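Local atomic coordinates of tailspike protein (Acinetobacter phage vB_ApiP_P1, PDB entry 6E1R), a protein that probably recognises and cleaves the capsular polysaccharide of its Acinetobacter host as a trimeric hydrolase of the phage tail. Residues L24-M37 against D49-N61. Sequence-based numbering, arbitrary orientation.
Sequences LEGLSGSDGQVVLM and DHFKYDSTQALIN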
ATOM      1  N   LEU A  24      39.357 -35.862  20.630  1.00 64.51           N
ATOM      2  CA  LEU A  24      39.596 -36.064  19.206  1.00 67.09           C
ATOM      3  C   LEU A  24      40.990 -35.606  18.802  1.00 71.27           C
ATOM      4  O   LEU A  24      41.666 -36.284  18.020  1.00 73.37           O
ATOM      5  CB  LEU A  24      38.541 -35.325  18.382  1.00 64.43           C
ATOM      6  CG  LEU A  24      38.643 -35.523  16.869  1.00 63.81           C
ATOM      7  CD1 LEU A  24      38.241 -36.938  16.493  1.00 54.66           C
ATOM      8  CD2 LEU A  24      37.794 -34.501  16.125  1.00 51.75           C
ATOM      9  N   GLU A  25      41.435 -34.461  19.323  1.00 77.30           N
ATOM     10  CA  GLU A  25      42.734 -33.924  18.928  1.00 80.59           C
ATOM     11  C   GLU A  25      43.876 -34.803  19.428  1.00 84.11           C
ATOM     12  O   GLU A  25      44.878 -34.986  18.727  1.00 82.09           O
ATOM     13  CB  GLU A  25      42.873 -32.489  19.438  1.00 81.45           C
ATOM     14  CG  GLU A  25      42.529 -32.294  20.908  1.00 83.08           C
ATOM     15  CD  GLU A  25      42.503 -30.830  21.312  1.00 82.69           C
ATOM     16  OE1 GLU A  25      42.769 -29.965  20.450  1.00 80.87           O
ATOM     17  OE2 GLU A  25      42.218 -30.545  22.494  1.00 83.28           O
ATOM     18  N   GLY A  26      43.750 -35.349  20.641  1.00 99.05           N
ATOM     19  CA  GLY A  26      44.752 -36.271  21.145  1.00101.62           C
ATOM     20  C   GLY A  26      44.702 -37.659  20.542  1.00101.72           C
ATOM     21  O   GLY A  26      45.657 -38.425  20.704  1.00107.45           O
ATOM     22  N   LEU A  27      43.613 -38.004  19.860  1.00 93.94           N
ATOM     23  CA  LEU A  27      43.465 -39.331  19.275  1.00 90.91           C
ATOM     24  C   LEU A  27      44.175 -39.399  17.926  1.00 83.65           C
ATOM     25  O   LEU A  27      44.012 -38.512  17.081  1.00 83.51           O
ATOM     26  CB  LEU A  27      41.981 -39.681  19.141  1.00 85.56           C
ATOM     27  CG  LEU A  27      41.580 -41.076  18.654  1.00 84.69           C
ATOM     28  CD1 LEU A  27      40.323 -41.539  19.368  1.00 84.18           C
ATOM     29  CD2 LEU A  27      41.339 -41.072  17.163  1.00 84.57           C
ATOM     30  N   SER A  28      44.956 -40.457  17.725  1.00 86.40           N
ATOM     31  CA  SER A  28      45.727 -40.659  16.507  1.00 82.28           C
ATOM     32  C   SER A  28      45.014 -41.627  15.570  1.00 79.41           C
ATOM     33  O   SER A  28      44.257 -42.498  16.005  1.00 81.98           O
ATOM     34  CB  SER A  28      47.123 -41.193  16.837  1.00 83.68           C
ATOM     35  OG  SER A  28      47.936 -41.254  15.678  1.00 87.76           O
ATOM     36  N   GLY A  29      45.267 -41.468  14.272  1.00 73.66           N
ATOM     37  CA  GLY A  29      44.612 -42.299  13.281  1.00 76.34           C
ATOM     38  C   GLY A  29      45.394 -42.371  11.988  1.00 75.85           C
ATOM     39  O   GLY A  29      46.481 -41.803  11.855  1.00 68.44           O
ATOM     40  N   SER A  30      44.819 -43.091  11.028  1.00 69.54           N
ATOM     41  CA  SER A  30      45.389 -43.273   9.700  1.00 70.88           C
ATOM     42  C   SER A  30      44.405 -42.774   8.648  1.00 76.00           C
ATOM     43  O   SER A  30      43.254 -42.449   8.946  1.00 72.61           O
ATOM     44  CB  SER A  30      45.739 -44.745   9.447  1.00 79.34           C
ATOM     45  OG  SER A  30      46.595 -45.248  10.457  1.00 84.80           O
ATOM     46  N   ASP A  31      44.869 -42.734   7.398  1.00 79.90           N
ATOM     47  CA  ASP A  31      44.061 -42.188   6.314  1.00 76.65           C
ATOM     48  C   ASP A  31      42.782 -42.992   6.120  1.00 78.54           C
ATOM     49  O   ASP A  31      42.781 -44.223   6.202  1.00 82.53           O
ATOM     50  CB  ASP A  31      44.859 -42.165   5.009  1.00 82.59           C
ATOM     51  CG  ASP A  31      45.829 -41.005   4.938  1.00 87.28           C
ATOM     52  OD1 ASP A  31      45.513 -39.933   5.495  1.00 86.89           O
ATOM     53  OD2 ASP A  31      46.903 -41.163   4.320  1.00 91.27           O
ATOM     54  N   GLY A  32      41.685 -42.280   5.865  1.00 74.10           N
ATOM     55  CA  GLY A  32      40.408 -42.902   5.599  1.00 74.24           C
ATOM     56  C   GLY A  32      39.624 -43.323   6.821  1.00 70.61           C
ATOM     57  O   GLY A  32      38.427 -43.617   6.694  1.00 67.37           O
ATOM     58  N   GLN A  33      40.245 -43.360   7.997  1.00 68.80           N
ATOM     59  CA  GLN A  33      39.542 -43.804   9.192  1.00 70.96           C
ATOM     60  C   GLN A  33      38.488 -42.782   9.595  1.00 64.05           C
ATOM     61  O   GLN A  33      38.721 -41.572   9.554  1.00 66.38           O
ATOM     62  CB  GLN A  33      40.526 -44.029  10.339  1.00 73.52           C
ATOM     63  CG  GLN A  33      41.496 -45.173  10.108  1.00 71.83           C
ATOM     64  CD  GLN A  33      42.333 -45.483  11.333  1.00 73.14           C
ATOM     65  OE1 GLN A  33      42.687 -44.589  12.100  1.00 71.06           O
ATOM     66  NE2 GLN A  33      42.653 -46.758  11.524  1.00 82.93           N
ATOM     67  N   VAL A  34      37.321 -43.280   9.992  1.00 64.43           N
ATOM     68  CA  VAL A  34      36.190 -42.441  10.360  1.00 61.93           C
ATOM     69  C   VAL A  34      35.862 -42.694  11.825  1.00 62.20           C
ATOM     70  O   VAL A  34      35.885 -43.840  12.288  1.00 64.88           O
ATOM     71  CB  VAL A  34      34.973 -42.709   9.446  1.00 62.28           C
ATOM     72  CG1 VAL A  34      33.675 -42.743  10.237  1.00 61.76           C
ATOM     73  CG2 VAL A  34      34.909 -41.664   8.345  1.00 67.09           C
ATOM     74  N   VAL A  35      35.567 -41.618  12.552  1.00 60.04           N
ATOM     75  CA  VAL A  35      35.233 -41.684  13.967  1.00 60.09           C
ATOM     76  C   VAL A  35      33.934 -40.918  14.193  1.00 66.26           C
ATOM     77  O   VAL A  35      33.555 -40.046  13.409  1.00 74.24           O
ATOM     78  CB  VAL A  35      36.373 -41.114  14.846  1.00 59.66           C
ATOM     79  CG1 VAL A  35      36.457 -39.601  14.701  1.00 58.53           C
ATOM     80  CG2 VAL A  35      36.213 -41.521  16.305  1.00 61.10           C
ATOM     81  N   LEU A  36      33.245 -41.267  15.275  1.00 65.31           N
ATOM     82  CA  LEU A  36      31.995 -40.627  15.666  1.00 63.78           C
ATOM     83  C   LEU A  36      32.231 -39.792  16.916  1.00 66.76           C
ATOM     84  O   LEU A  36      32.637 -40.324  17.955  1.00 67.88           O
ATOM     85  CB  LEU A  36      30.898 -41.665  15.914  1.00 62.02           C
ATOM     86  CG  LEU A  36      29.632 -41.179  16.630  1.00 60.01           C
ATOM     87  CD1 LEU A  36      28.945 -40.057  15.870  1.00 57.01           C
ATOM     88  CD2 LEU A  36      28.667 -42.333  16.853  1.00 62.14           C
HETATM   89  N   MSE A  37      31.980 -38.492  16.814  1.00 63.43           N
HETATM   90  CA  MSE A  37      32.075 -37.616  17.972  1.00 67.97           C
HETATM   91  C   MSE A  37      30.683 -37.227  18.448  1.00 72.71           C
HETATM   92  O   MSE A  37      29.875 -36.713  17.676  1.00 74.99           O
HETATM   93  CB  MSE A  37      32.897 -36.367  17.654  1.00 62.46           C
HETATM   94  CG  MSE A  37      33.234 -35.534  18.882  1.00 66.20           C
HETATM   95 SE   MSE A  37      34.411 -34.028  18.509  1.00 74.29          SE
HETATM   96  CE  MSE A  37      33.138 -32.867  17.597  1.00 69.79           C
ATOM     97  N   ASP A  49      29.745 -34.776  15.333  1.00 70.57           N
ATOM     98  CA  ASP A  49      29.811 -35.018  13.898  1.00 68.99           C
ATOM     99  C   ASP A  49      30.785 -36.162  13.651  1.00 71.01           C
ATOM    100  O   ASP A  49      31.532 -36.571  14.543  1.00 72.28           O
ATOM    101  CB  ASP A  49      30.245 -33.758  13.144  1.00 63.26           C
ATOM    102  CG  ASP A  49      29.818 -33.769  11.695  1.00 61.40           C
ATOM    103  OD1 ASP A  49      29.331 -34.814  11.218  1.00 61.40           O
ATOM    104  OD2 ASP A  49      29.962 -32.722  11.034  1.00 61.67           O
ATOM    105  N   HIS A  50      30.760 -36.676  12.426  1.00 69.64           N
ATOM    106  CA  HIS A  50      31.722 -37.675  11.992  1.00 67.03           C
ATOM    107  C   HIS A  50      32.979 -36.989  11.475  1.00 66.11           C
ATOM    108  O   HIS A  50      32.928 -35.882  10.932  1.00 70.48           O
ATOM    109  CB  HIS A  50      31.131 -38.568  10.899  1.00 68.21           C
ATOM    110  CG  HIS A  50      30.035 -39.466  11.380  1.00 74.45           C
ATOM    111  ND1 HIS A  50      29.294 -40.260  10.532  1.00 78.43           N
ATOM    112  CD2 HIS A  50      29.553 -39.692  12.624  1.00 77.13           C
ATOM    113  CE1 HIS A  50      28.405 -40.940  11.234  1.00 80.26           C
ATOM    114  NE2 HIS A  50      28.541 -40.613  12.506  1.00 78.97           N
ATOM    115  N   PHE A  51      34.117 -37.651  11.660  1.00 63.50           N
ATOM    116  CA  PHE A  51      35.399 -37.108  11.241  1.00 59.88           C
ATOM    117  C   PHE A  51      36.184 -38.168  10.487  1.00 59.96           C
ATOM    118  O   PHE A  51      36.244 -39.328  10.905  1.00 63.58           O
ATOM    119  CB  PHE A  51      36.218 -36.603  12.436  1.00 55.86           C
ATOM    120  CG  PHE A  51      35.705 -35.319  13.022  1.00 52.56           C
ATOM    121  CD1 PHE A  51      34.652 -35.326  13.924  1.00 53.09           C
ATOM    122  CD2 PHE A  51      36.267 -34.104  12.666  1.00 53.56           C
ATOM    123  CE1 PHE A  51      34.175 -34.146  14.463  1.00 55.08           C
ATOM    124  CE2 PHE A  51      35.793 -32.918  13.203  1.00 54.52           C
ATOM    125  CZ  PHE A  51      34.745 -32.940  14.103  1.00 48.74           C
ATOM    126  N   LYS A  52      36.788 -37.760   9.376  1.00 59.19           N
ATOM    127  CA  LYS A  52      37.660 -38.611   8.585  1.00 59.91           C
ATOM    128  C   LYS A  52      39.082 -38.088   8.702  1.00 59.98           C
ATOM    129  O   LYS A  52      39.308 -36.876   8.686  1.00 58.89           O
ATOM    130  CB  LYS A  52      37.226 -38.639   7.116  1.00 56.87           C
ATOM    131  CG  LYS A  52      38.043 -39.573   6.239  1.00 62.55           C
ATOM    132  CD  LYS A  52      37.527 -39.581   4.809  1.00 65.22           C
ATOM    133  CE  LYS A  52      36.156 -40.233   4.717  1.00 74.70           C
ATOM    134  NZ  LYS A  52      35.630 -40.219   3.323  1.00 83.42           N
ATOM    135  N   TYR A  53      40.039 -38.999   8.839  1.00 59.30           N
ATOM    136  CA  TYR A  53      41.421 -38.600   9.051  1.00 58.53           C
ATOM    137  C   TYR A  53      42.106 -38.297   7.726  1.00 62.09           C
ATOM    138  O   TYR A  53      41.865 -38.963   6.714  1.00 65.39           O
ATOM    139  CB  TYR A  53      42.188 -39.689   9.797  1.00 64.20           C
ATOM    140  CG  TYR A  53      43.551 -39.249  10.280  1.00 62.92           C
ATOM    141  CD1 TYR A  53      44.699 -39.567   9.568  1.00 62.84           C
ATOM    142  CD2 TYR A  53      43.687 -38.499  11.441  1.00 60.29           C
ATOM    143  CE1 TYR A  53      45.945 -39.162  10.002  1.00 63.36           C
ATOM    144  CE2 TYR A  53      44.930 -38.091  11.884  1.00 61.79           C
ATOM    145  CZ  TYR A  53      46.056 -38.424  11.161  1.00 62.07           C
ATOM    146  OH  TYR A  53      47.295 -38.020  11.597  1.00 62.85           O
ATOM    147  N   ASP A  54      42.967 -37.282   7.741  1.00 62.11           N
ATOM    148  CA  ASP A  54      43.741 -36.872   6.574  1.00 64.65           C
ATOM    149  C   ASP A  54      45.174 -36.651   7.035  1.00 69.07           C
ATOM    150  O   ASP A  54      45.452 -35.703   7.776  1.00 69.40           O
ATOM    151  CB  ASP A  54      43.162 -35.603   5.946  1.00 67.21           C
ATOM    152  CG  ASP A  54      43.704 -35.335   4.552  1.00 76.57           C
ATOM    153  OD1 ASP A  54      44.893 -35.623   4.301  1.00 79.85           O
ATOM    154  OD2 ASP A  54      42.938 -34.827   3.707  1.00 79.39           O
ATOM    155  N   SER A  55      46.083 -37.522   6.591  1.00 68.21           N
ATOM    156  CA  SER A  55      47.476 -37.420   7.011  1.00 68.09           C
ATOM    157  C   SER A  55      48.154 -36.171   6.466  1.00 67.20           C
ATOM    158  O   SER A  55      49.146 -35.718   7.046  1.00 64.42           O
ATOM    159  CB  SER A  55      48.253 -38.663   6.576  1.00 70.17           C
ATOM    160  OG  SER A  55      48.203 -38.835   5.170  1.00 68.65           O
ATOM    161  N   THR A  56      47.645 -35.607   5.366  1.00 63.79           N
ATOM    162  CA  THR A  56      48.241 -34.393   4.821  1.00 67.70           C
ATOM    163  C   THR A  56      48.034 -33.202   5.748  1.00 65.12           C
ATOM    164  O   THR A  56      48.856 -32.278   5.763  1.00 67.30           O
ATOM    165  CB  THR A  56      47.659 -34.091   3.440  1.00 66.81           C
ATOM    166  OG1 THR A  56      46.246 -33.879   3.549  1.00 64.95           O
ATOM    167  CG2 THR A  56      47.917 -35.250   2.487  1.00 67.09           C
ATOM    168  N   GLN A  57      46.954 -33.205   6.525  1.00 60.52           N
ATOM    169  CA  GLN A  57      46.621 -32.122   7.442  1.00 62.63           C
ATOM    170  C   GLN A  57      46.661 -32.595   8.891  1.00 62.63           C
ATOM    171  O   GLN A  57      45.883 -32.142   9.730  1.00 63.22           O
ATOM    172  CB  GLN A  57      45.251 -31.535   7.114  1.00 64.04           C
ATOM    173  CG  GLN A  57      45.094 -31.100   5.672  1.00 66.56           C
ATOM    174  CD  GLN A  57      43.704 -30.583   5.379  1.00 66.13           C
ATOM    175  OE1 GLN A  57      43.203 -29.694   6.068  1.00 69.11           O
ATOM    176  NE2 GLN A  57      43.068 -31.144   4.359  1.00 66.62           N
ATOM    177  N   ALA A  58      47.583 -33.509   9.203  1.00 63.18           N
ATOM    178  CA  ALA A  58      47.649 -34.064  10.551  1.00 65.02           C
ATOM    179  C   ALA A  58      48.008 -33.004  11.584  1.00 63.24           C
ATOM    180  O   ALA A  58      47.574 -33.093  12.738  1.00 58.31           O
ATOM    181  CB  ALA A  58      48.659 -35.210  10.600  1.00 61.50           C
ATOM    182  N   LEU A  59      48.787 -32.000  11.194  1.00 64.30           N
ATOM    183  CA  LEU A  59      49.194 -30.938  12.099  1.00 66.39           C
ATOM    184  C   LEU A  59      48.256 -29.734  12.064  1.00 74.62           C
ATOM    185  O   LEU A  59      48.488 -28.763  12.792  1.00 77.62           O
ATOM    186  CB  LEU A  59      50.622 -30.500  11.771  1.00 67.54           C
ATOM    187  CG  LEU A  59      51.699 -31.555  12.034  1.00 70.07           C
ATOM    188  CD1 LEU A  59      53.091 -31.014  11.728  1.00 71.51           C
ATOM    189  CD2 LEU A  59      51.617 -32.076  13.460  1.00 68.08           C
ATOM    190  N   ILE A  60      47.207 -29.777  11.246  1.00 75.07           N
ATOM    191  CA  ILE A  60      46.248 -28.683  11.131  1.00 72.35           C
ATOM    192  C   ILE A  60      45.140 -28.881  12.156  1.00 69.63           C
ATOM    193  O   ILE A  60      44.569 -29.973  12.261  1.00 66.40           O
ATOM    194  CB  ILE A  60      45.674 -28.606   9.706  1.00 70.01           C
ATOM    195  CG1 ILE A  60      46.776 -28.226   8.720  1.00 70.91           C
ATOM    196  CG2 ILE A  60      44.525 -27.610   9.641  1.00 63.99           C
ATOM    197  CD1 ILE A  60      47.431 -26.911   9.042  1.00 72.83           C
ATOM    198  N   ASN A  61      44.822 -27.821  12.902  1.00 65.97           N
ATOM    199  CA  ASN A  61      43.789 -27.892  13.937  1.00 63.78           C
ATOM    200  C   ASN A  61      43.216 -26.484  14.111  1.00 67.49           C
ATOM    201  O   ASN A  61      43.691 -25.705  14.940  1.00 69.88           O
ATOM    202  CB  ASN A  61      44.353 -28.445  15.239  1.00 65.81           C
ATOM    203  CG  ASN A  61      43.335 -28.448  16.366  1.00 69.60           C
ATOM    204  OD1 ASN A  61      42.129 -28.354  16.134  1.00 69.85           O
ATOM    205  ND2 ASN A  61      43.819 -28.576  17.596  1.00 72.01           N
TER
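Val35 and Phe51 form the central hydrogen-bonded pair between antiparallel strands 34-37 and 49-53. Val35 N donates to Phe51 O at 2.9 Å, in the carbonyl plane, and Phe51 N returns a bond to Val35 O. Tyr53 N to Gln33 O prolongs the pairing toward the type II turn Ser30-Gln33, where the bond from Gly32 N to Tyr53 O is weak.

Apolar contacts gather on the face that carries Val35, Met37 and Phe51. Leu24 CD2, from helix 21-25, sits over the middle of the Phe51 ring, 3.6 Å from its centroid and 5° off the normal, a CH-pi contact. Leu24 reaches it with CG anti to the backbone N (chi1 -177°). Selenomethionine Met37 bends at its last torsion (chi3 73°), which packs CE within 3.5 Å of Phe51 CE1; its SE lies obliquely 5.0 Å from the centroid of the Phe51 ring, a Met-aromatic contact. Val35 CG1 packs against Phe51 CB, and Trp70 also touches Phe51.

At the end of strand 49-53, the carbonyl Gly29 O of the loop lies above one face of the Tyr53 ring, toward its rim, while Trp70 meets that ring edge-to-face.

On the other face, Leu36 CD1 approaches the His50 ring at its edge, in plane. This face meets the neighbouring subunits: His50 packs on Leu36 of the second subunit, and Lys52 NZ hydrogen-bonds to Thr38 OG1 of the second subunit.

Polar contacts link the loops and helix 21-25. The Asp31 carboxylate takes two bonds from Ser55: OD1 accepts from Ser55 N at 2.7 Å, nearly along its C-O axis, and OD2 receives Ser55 OG on its syn lone pair. Asn61 ND2 gives Glu25 OE1 a weak bond.

The arrangement is a beta hairpin within the small mixed sheet of the N-terminal region, which precedes the parallel beta-helix of this trimeric tailspike.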